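Local coordinates for protein inositol-1-monophosphatase (Mycobacterium tuberculosis, PDB 2Q74) that catalyses the magnesium-dependent hydrolysis of inositol 1-phosphate to free myo-inositol and phosphate, probably as the last step of myo-inositol biosynthesis, at residues L241-S253 / V263-L276. Numbering follows the deposited sequence.
Sequences LIAAEAGARVLLS and VVVAAAPGIADELL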
# COMPACT_ATOMS: atom_id res chain seq x y z
N LEU A 241 -17.23 -11.62 2.62
CA LEU A 241 -18.30 -11.60 3.63
C LEU A 241 -18.17 -10.34 4.46
O LEU A 241 -19.16 -9.68 4.78
CB LEU A 241 -18.19 -12.82 4.55
CG LEU A 241 -19.41 -13.41 5.25
CD1 LEU A 241 -18.98 -14.05 6.60
CD2 LEU A 241 -20.55 -12.45 5.46
N ILE A 242 -16.94 -10.03 4.81
CA ILE A 242 -16.66 -8.88 5.65
C ILE A 242 -17.13 -7.61 4.96
O ILE A 242 -17.94 -6.86 5.52
CB ILE A 242 -15.18 -8.78 6.01
CG1 ILE A 242 -14.76 -9.98 6.90
CG2 ILE A 242 -14.96 -7.47 6.74
CD1 ILE A 242 -13.27 -10.19 7.06
N ALA A 243 -16.67 -7.39 3.72
CA ALA A 243 -17.17 -6.27 2.93
C ALA A 243 -18.72 -6.28 2.84
O ALA A 243 -19.39 -5.27 3.03
CB ALA A 243 -16.52 -6.26 1.56
N ALA A 244 -19.30 -7.44 2.60
CA ALA A 244 -20.77 -7.55 2.46
C ALA A 244 -21.44 -7.12 3.76
O ALA A 244 -22.32 -6.28 3.76
CB ALA A 244 -21.18 -8.97 2.09
N GLU A 245 -20.98 -7.64 4.87
CA GLU A 245 -21.58 -7.30 6.16
C GLU A 245 -21.33 -5.85 6.57
O GLU A 245 -21.89 -5.37 7.57
CB GLU A 245 -21.05 -8.23 7.25
CG GLU A 245 -21.60 -9.65 7.16
CD GLU A 245 -23.09 -9.72 7.32
OE1 GLU A 245 -23.65 -8.93 8.12
OE2 GLU A 245 -23.71 -10.57 6.64
N ALA A 246 -20.50 -5.16 5.80
CA ALA A 246 -20.20 -3.76 6.03
C ALA A 246 -21.08 -2.91 5.11
O ALA A 246 -20.92 -1.69 5.06
CB ALA A 246 -18.68 -3.48 5.77
N GLY A 247 -21.99 -3.57 4.39
CA GLY A 247 -22.96 -2.90 3.51
C GLY A 247 -22.52 -2.81 2.05
O GLY A 247 -23.22 -2.24 1.22
N ALA A 248 -21.34 -3.35 1.73
CA ALA A 248 -20.83 -3.26 0.37
C ALA A 248 -21.58 -4.19 -0.57
O ALA A 248 -22.10 -5.22 -0.17
CB ALA A 248 -19.34 -3.55 0.32
N ARG A 249 -21.64 -3.79 -1.82
CA ARG A 249 -22.11 -4.64 -2.89
C ARG A 249 -20.96 -5.56 -3.29
O ARG A 249 -19.86 -5.09 -3.59
CB ARG A 249 -22.52 -3.75 -4.05
CG ARG A 249 -23.39 -4.42 -5.06
CD ARG A 249 -24.85 -4.44 -4.65
NE ARG A 249 -25.65 -4.76 -5.82
CZ ARG A 249 -25.97 -3.93 -6.81
NH1 ARG A 249 -25.57 -2.67 -6.77
NH2 ARG A 249 -26.72 -4.36 -7.83
N VAL A 250 -21.18 -6.86 -3.26
CA VAL A 250 -20.11 -7.79 -3.56
C VAL A 250 -20.59 -8.89 -4.47
O VAL A 250 -21.59 -9.53 -4.16
CB VAL A 250 -19.58 -8.46 -2.28
CG1 VAL A 250 -18.39 -9.36 -2.62
CG2 VAL A 250 -19.17 -7.41 -1.27
N LEU A 251 -19.89 -9.11 -5.58
CA LEU A 251 -20.22 -10.24 -6.43
C LEU A 251 -18.99 -11.03 -6.84
O LEU A 251 -17.97 -10.46 -7.18
CB LEU A 251 -21.05 -9.82 -7.65
CG LEU A 251 -20.60 -8.69 -8.55
CD1 LEU A 251 -19.81 -9.25 -9.72
CD2 LEU A 251 -21.85 -7.94 -9.07
N LEU A 252 -19.14 -12.35 -6.79
CA LEU A 252 -18.08 -13.30 -7.12
C LEU A 252 -18.44 -14.13 -8.35
O LEU A 252 -19.10 -15.16 -8.24
CB LEU A 252 -17.85 -14.23 -5.94
CG LEU A 252 -17.31 -13.62 -4.66
CD1 LEU A 252 -17.16 -14.69 -3.62
CD2 LEU A 252 -15.95 -12.93 -4.91
N SER A 253 -18.02 -13.65 -9.51
CA SER A 253 -18.29 -14.31 -10.79
C SER A 253 -17.18 -15.33 -11.07
O SER A 253 -17.24 -16.47 -10.62
CB SER A 253 -18.35 -13.25 -11.90
OG SER A 253 -18.76 -13.80 -13.14
N VAL A 263 -13.76 -13.92 -10.33
CA VAL A 263 -13.83 -12.50 -10.60
C VAL A 263 -14.56 -11.87 -9.43
O VAL A 263 -15.68 -12.27 -9.12
CB VAL A 263 -14.59 -12.20 -11.88
CG1 VAL A 263 -14.74 -10.70 -12.08
CG2 VAL A 263 -13.87 -12.84 -13.05
N VAL A 264 -13.91 -10.90 -8.80
CA VAL A 264 -14.43 -10.27 -7.60
C VAL A 264 -14.65 -8.80 -7.85
O VAL A 264 -13.74 -8.10 -8.34
CB VAL A 264 -13.44 -10.39 -6.42
CG1 VAL A 264 -14.06 -9.82 -5.13
CG2 VAL A 264 -12.98 -11.83 -6.23
N VAL A 265 -15.87 -8.35 -7.53
CA VAL A 265 -16.19 -6.93 -7.49
C VAL A 265 -16.80 -6.61 -6.13
O VAL A 265 -17.72 -7.28 -5.67
CB VAL A 265 -17.10 -6.50 -8.63
CG1 VAL A 265 -17.35 -5.00 -8.55
CG2 VAL A 265 -16.48 -6.86 -9.96
N ALA A 266 -16.25 -5.61 -5.46
CA ALA A 266 -16.76 -5.16 -4.17
C ALA A 266 -16.77 -3.63 -4.16
O ALA A 266 -15.77 -3.01 -4.43
CB ALA A 266 -15.90 -5.69 -3.06
N ALA A 267 -17.91 -3.03 -3.86
CA ALA A 267 -18.03 -1.58 -3.97
C ALA A 267 -19.04 -1.03 -2.98
O ALA A 267 -20.01 -1.71 -2.62
CB ALA A 267 -18.45 -1.21 -5.39
N ALA A 268 -18.83 0.21 -2.56
CA ALA A 268 -19.85 0.92 -1.82
C ALA A 268 -21.13 0.91 -2.68
O ALA A 268 -21.06 1.05 -3.90
CB ALA A 268 -19.41 2.31 -1.50
N PRO A 269 -22.30 0.75 -2.04
CA PRO A 269 -23.57 0.51 -2.75
C PRO A 269 -23.98 1.64 -3.70
O PRO A 269 -24.57 1.38 -4.76
CB PRO A 269 -24.57 0.39 -1.61
CG PRO A 269 -23.94 1.11 -0.47
CD PRO A 269 -22.50 0.80 -0.59
N GLY A 270 -23.67 2.87 -3.30
CA GLY A 270 -24.03 4.04 -4.09
C GLY A 270 -23.33 4.10 -5.43
O GLY A 270 -23.70 4.92 -6.28
N ILE A 271 -22.36 3.22 -5.63
CA ILE A 271 -21.47 3.30 -6.79
C ILE A 271 -21.29 1.97 -7.52
O ILE A 271 -20.63 1.90 -8.55
CB ILE A 271 -20.13 3.91 -6.32
CG1 ILE A 271 -19.75 5.08 -7.21
CG2 ILE A 271 -19.00 2.84 -6.15
CD1 ILE A 271 -18.96 6.13 -6.46
N ALA A 272 -21.92 0.92 -7.02
CA ALA A 272 -21.76 -0.42 -7.55
C ALA A 272 -22.24 -0.57 -8.99
O ALA A 272 -21.49 -1.05 -9.83
CB ALA A 272 -22.46 -1.42 -6.67
N ASP A 273 -23.48 -0.14 -9.27
CA ASP A 273 -24.03 -0.23 -10.62
C ASP A 273 -23.17 0.52 -11.60
O ASP A 273 -22.76 -0.02 -12.61
CB ASP A 273 -25.45 0.36 -10.67
CG ASP A 273 -26.42 -0.39 -9.79
OD1 ASP A 273 -26.17 -1.58 -9.52
OD2 ASP A 273 -27.44 0.21 -9.39
N GLU A 274 -22.88 1.79 -11.29
CA GLU A 274 -22.08 2.60 -12.17
C GLU A 274 -20.72 1.95 -12.48
O GLU A 274 -20.21 2.07 -13.59
CB GLU A 274 -21.91 4.01 -11.60
CG GLU A 274 -21.13 4.95 -12.51
CD GLU A 274 -21.10 6.40 -12.01
OE1 GLU A 274 -21.53 6.63 -10.85
OE2 GLU A 274 -20.63 7.30 -12.76
N LEU A 275 -20.14 1.24 -11.51
CA LEU A 275 -18.84 0.59 -11.70
C LEU A 275 -18.97 -0.70 -12.52
O LEU A 275 -18.12 -0.97 -13.40
CB LEU A 275 -18.20 0.27 -10.35
CG LEU A 275 -16.97 -0.65 -10.32
CD1 LEU A 275 -15.72 -0.00 -10.90
CD2 LEU A 275 -16.74 -1.08 -8.89
N LEU A 276 -20.00 -1.49 -12.23
CA LEU A 276 -20.27 -2.72 -12.99
C LEU A 276 -20.50 -2.44 -14.48
O LEU A 276 -20.00 -3.18 -15.34
CB LEU A 276 -21.47 -3.47 -12.42
CG LEU A 276 -21.18 -4.26 -11.14
CD1 LEU A 276 -22.44 -4.72 -10.43
CD2 LEU A 276 -20.31 -5.46 -11.45
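R249 to L252 pair with V264 to A267 as an antiparallel beta hairpin at the edge of the five-stranded sheet of the inositol monophosphatase alpha-beta-alpha-beta-alpha sandwich, the outer strand being 249-252. Backbone bonds run both ways in the hydrogen-bonded pairs R249-A267 and L251-V265, as in V265 N to L251 O (3.0 Å, 171° at the hydrogen); S253 N continues the pairing with a bond to V263 O.

Apolar side chains divide between the two faces. On the face of V250 and A266, which meets helix 211-220 through L215, L252 lies alongside V264, its CD2 against both methyls, CG1 and CG2; branched valines suit the extended, buried inner strand. On the other face, L251 sets CG between its backbone N and carbonyl carbon (chi1 52°), bringing CD1 beside V265 CB while CD2 meets L276 CD1 of helix 272-280 tip to tip. The methyl of A272 packs against CB and CG of R249, its small size suiting a helix start that faces the strand.

The long R249 chain, bent at chi2, reaches across to the same helix and forms a salt bridge with D273. The guanidinium and carboxylate planes stand 87° apart. R249 NH1 (3.0 Å) and NH2 (3.3 Å) both donate to D273 OD1, which lies near the guanidinium plane.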